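Local coordinates for enterocine A immunity protein (Enterococcus faecium, PDB 2BL8), which confers immunity to the pediocin-like bacteriocin enterocin A, presumably protecting the cells that carry its gene from this antimicrobial peptide, at residues A[12-15]-A[16-19]; A[58-61]-A[62-66]. All coordinates share one frame; numbering follows the deposited sequence.

Interaction 1: A[12-15]-A[16-19]; sequences LYND and ISIS
The phenol ring of Tyr13 and the CB of Ser17, one helical turn further on, meet obliquely, the closest pair being Tyr13 CE2 and Ser17 CB at 3.9 Å. With CG anti to the backbone N (chi1 -179°), the ring of Tyr13 stays on the side of its own carbonyl carbon, within reach of the serine. The OG of Ser17 takes the cramped place between its own N and carbonyl carbon (chi1 66°), and this turns it back over the preceding turn, 2.8 Å from Asn14 O and 3.1 Å from Tyr13 O. The backbone N of Ser17 donates to Tyr13 O at 2.8 Å, while that of Ile16 reaches Leu12 O at 3.1 Å; both are regular i to i+4 bonds. One residue on, Ile18 N donates to Asn14 O (3.2 Å), less straight at 150°, and Ile18 CG1 comes close to the same oxygen. On the buried flank Leu12 and Ile16 run side by side in the same direction, their CD1 methyls 4.1 Å apart, and Ile16 CG1 lies close to Leu12 O. This is the C-terminal part of helix 5-17, in contact with two others. Leu12 packs on Leu31 and Ile16 on Leu28 of helix 25-38, with Tyr13 touching both leucines; toward helix 71-84, Leu12 meets Ile77 and Gln73, and Asp15 OD2 is hydrogen-bonded to Gln73 NE2.

Interaction 2: A[58-61]-A[62-66]; sequences LYFT and AYTNK
Phe60 presents one face of its ring to Thr64 OG1, which sits 3.3 Å above the ring plane, displaced toward the rim, with CE1 of Phe60 its nearest ring atom. Because Phe60 CG is anti to the backbone N (chi1 168°), the ring swings toward the following turn and the threonine oxygen comes over it. The hydroxyl is directed to the backbone: Thr64 OG1 donates to Phe60 O at 3.1 Å, approaching from above the carbonyl plane, 38° out of it. The same oxygen takes the backbone bond from Thr64 N at 2.9 Å, nearly straight at 174°, so two donors of one residue grip one carbonyl. Thr61, next to Phe60, meets Asn65 with its methyl: Thr61 CG2 lies 3.4 Å from Asn65 OD1, and Thr61 O accepts from Asn65 N at 2.8 Å. The hydroxyl OG1 of Thr61 instead bonds back to Tyr57 O, while its side chain, with that of Leu58, touches Ile27 of helix 25-38. One turn back, Ala62 N donates to Leu58 O and its CB lies 3.2 Å from that oxygen. Past Thr64, Lys66 has left helical geometry with positive phi, and Lys66 N returns to Tyr63 O at 3.1 Å. Positive phi together with two bonds back into the last turn defines a Schellman motif, here closing the C-terminal end of helix 48-64.

Interaction 1 comes first along the chain, at the C-terminal part of helix 5-17, and interaction 2 follows near the end of helix 48-64; helix 25-38 lies between them in sequence. Their centres are about 17 Å apart, yet the two touch through the core, where Leu12 CD2 meets Leu58 CD1 at 4.1 Å. Both also rest on the same two helices: Leu12 and Leu58 each contact Ile77 of helix 71-84, and both sites pack on helix 25-38. The two helix termini thus share one hydrophobic interior in the all-helical bundle of this immunity protein.

Interaction 1: A[12-15]-A[16-19]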
# COMPACT_ATOMS: atom_id res chain seq x y z
N LEU A 12 1.93 6.15 -5.99
CA LEU A 12 0.58 6.03 -5.47
C LEU A 12 0.16 7.37 -4.85
O LEU A 12 -0.97 7.83 -5.04
CB LEU A 12 0.51 4.91 -4.42
CG LEU A 12 -0.85 4.55 -3.83
CD1 LEU A 12 -1.81 4.12 -4.94
CD2 LEU A 12 -0.68 3.42 -2.82
N TYR A 13 1.09 8.00 -4.13
CA TYR A 13 0.82 9.28 -3.50
C TYR A 13 0.45 10.32 -4.55
O TYR A 13 -0.57 11.00 -4.44
CB TYR A 13 2.04 9.77 -2.72
CG TYR A 13 1.82 11.09 -2.02
CD1 TYR A 13 1.54 11.14 -0.65
CD2 TYR A 13 1.84 12.29 -2.73
CE1 TYR A 13 1.28 12.35 -0.01
CE2 TYR A 13 1.58 13.51 -2.09
CZ TYR A 13 1.30 13.53 -0.73
OH TYR A 13 1.04 14.72 -0.10
N ASN A 14 1.30 10.45 -5.56
CA ASN A 14 1.09 11.42 -6.62
C ASN A 14 -0.20 11.19 -7.40
O ASN A 14 -0.90 12.14 -7.74
CB ASN A 14 2.28 11.43 -7.58
CG ASN A 14 3.46 12.21 -7.04
OD1 ASN A 14 3.51 12.52 -5.85
ND2 ASN A 14 4.41 12.53 -7.90
N ASP A 15 -0.52 9.93 -7.68
CA ASP A 15 -1.73 9.64 -8.44
C ASP A 15 -2.98 10.04 -7.66
O ASP A 15 -3.92 10.59 -8.23
CB ASP A 15 -1.81 8.15 -8.77
CG ASP A 15 -2.83 7.86 -9.85
OD1 ASP A 15 -2.57 8.22 -11.02
OD2 ASP A 15 -3.90 7.29 -9.54
N ILE A 16 -2.98 9.77 -6.36
CA ILE A 16 -4.11 10.10 -5.51
C ILE A 16 -4.18 11.61 -5.24
O ILE A 16 -5.26 12.20 -5.27
CB ILE A 16 -4.02 9.36 -4.15
CG1 ILE A 16 -4.26 7.87 -4.35
CG2 ILE A 16 -5.04 9.94 -3.16
CD1 ILE A 16 -4.04 7.03 -3.10
N SER A 17 -3.02 12.21 -5.00
CA SER A 17 -2.95 13.64 -4.70
C SER A 17 -3.50 14.53 -5.80
O SER A 17 -4.08 15.58 -5.51
CB SER A 17 -1.50 14.04 -4.41
OG SER A 17 -0.70 13.90 -5.56
N ILE A 18 -3.32 14.13 -7.05
CA ILE A 18 -3.81 14.92 -8.18
C ILE A 18 -5.32 15.10 -8.11
O ILE A 18 -5.85 16.12 -8.56
CB ILE A 18 -3.43 14.25 -9.52
CG1 ILE A 18 -1.91 14.33 -9.72
CG2 ILE A 18 -4.15 14.94 -10.68
CD1 ILE A 18 -1.41 13.69 -11.00
N SER A 19 -6.00 14.11 -7.55
CA SER A 19 -7.45 14.16 -7.40
C SER A 19 -7.75 14.78 -6.05
O SER A 19 -8.27 14.12 -5.15
CB SER A 19 -8.05 12.76 -7.48
OG SER A 19 -7.83 12.18 -8.76

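Interaction 2: A[58-61]-A[62-66]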
# COMPACT_ATOMS: atom_id res chain seq x y z
N LEU A 58 -4.53 0.65 4.07
CA LEU A 58 -5.19 1.09 2.85
C LEU A 58 -6.53 0.38 2.63
O LEU A 58 -7.54 1.03 2.34
CB LEU A 58 -4.27 0.89 1.64
CG LEU A 58 -3.03 1.80 1.64
CD1 LEU A 58 -2.12 1.45 0.47
CD2 LEU A 58 -3.46 3.26 1.55
N TYR A 59 -6.55 -0.94 2.77
CA TYR A 59 -7.79 -1.67 2.56
C TYR A 59 -8.79 -1.46 3.69
O TYR A 59 -9.99 -1.40 3.45
CB TYR A 59 -7.50 -3.16 2.37
CG TYR A 59 -6.90 -3.47 1.02
CD1 TYR A 59 -7.64 -3.30 -0.15
CD2 TYR A 59 -5.59 -3.92 0.91
CE1 TYR A 59 -7.08 -3.56 -1.40
CE2 TYR A 59 -5.02 -4.19 -0.33
CZ TYR A 59 -5.77 -4.01 -1.48
OH TYR A 59 -5.20 -4.28 -2.71
N PHE A 60 -8.29 -1.33 4.92
CA PHE A 60 -9.17 -1.10 6.05
C PHE A 60 -9.83 0.27 5.89
O PHE A 60 -11.04 0.42 6.06
CB PHE A 60 -8.39 -1.13 7.36
CG PHE A 60 -9.17 -0.61 8.53
CD1 PHE A 60 -10.23 -1.34 9.05
CD2 PHE A 60 -8.88 0.64 9.08
CE1 PHE A 60 -10.99 -0.83 10.11
CE2 PHE A 60 -9.63 1.15 10.13
CZ PHE A 60 -10.69 0.41 10.64
N THR A 61 -9.02 1.27 5.57
CA THR A 61 -9.51 2.63 5.41
C THR A 61 -10.50 2.72 4.26
O THR A 61 -11.52 3.39 4.36
CB THR A 61 -8.34 3.60 5.14
OG1 THR A 61 -7.42 3.53 6.23
CG2 THR A 61 -8.85 5.03 5.01
N ALA A 62 -10.18 2.04 3.16
CA ALA A 62 -11.04 2.04 1.98
C ALA A 62 -12.42 1.49 2.33
O ALA A 62 -13.43 2.04 1.92
CB ALA A 62 -10.40 1.20 0.88
N TYR A 63 -12.45 0.40 3.08
CA TYR A 63 -13.72 -0.21 3.47
C TYR A 63 -14.50 0.69 4.42
O TYR A 63 -15.67 1.00 4.19
CB TYR A 63 -13.49 -1.56 4.13
CG TYR A 63 -14.79 -2.23 4.52
CD1 TYR A 63 -15.56 -2.90 3.57
CD2 TYR A 63 -15.30 -2.11 5.81
CE1 TYR A 63 -16.81 -3.43 3.89
CE2 TYR A 63 -16.54 -2.64 6.15
CZ TYR A 63 -17.29 -3.29 5.18
OH TYR A 63 -18.53 -3.78 5.50
N THR A 64 -13.85 1.10 5.50
CA THR A 64 -14.48 1.95 6.51
C THR A 64 -14.97 3.29 5.97
O THR A 64 -16.04 3.76 6.36
CB THR A 64 -13.52 2.21 7.68
OG1 THR A 64 -13.12 0.95 8.25
CG2 THR A 64 -14.20 3.04 8.75
N ASN A 65 -14.20 3.90 5.08
CA ASN A 65 -14.56 5.19 4.50
C ASN A 65 -15.29 5.04 3.17
O ASN A 65 -15.60 6.03 2.51
CB ASN A 65 -13.31 6.05 4.30
CG ASN A 65 -12.58 6.32 5.60
OD1 ASN A 65 -11.55 7.00 5.62
ND2 ASN A 65 -13.10 5.80 6.70
N LYS A 66 -15.57 3.80 2.78
CA LYS A 66 -16.27 3.51 1.54
C LYS A 66 -15.60 4.18 0.33
O LYS A 66 -16.26 4.82 -0.49
CB LYS A 66 -17.73 3.94 1.66
CG LYS A 66 -18.47 3.21 2.78
CD LYS A 66 -19.89 3.70 2.95
CE LYS A 66 -20.62 2.91 4.03
NZ LYS A 66 -22.02 3.39 4.22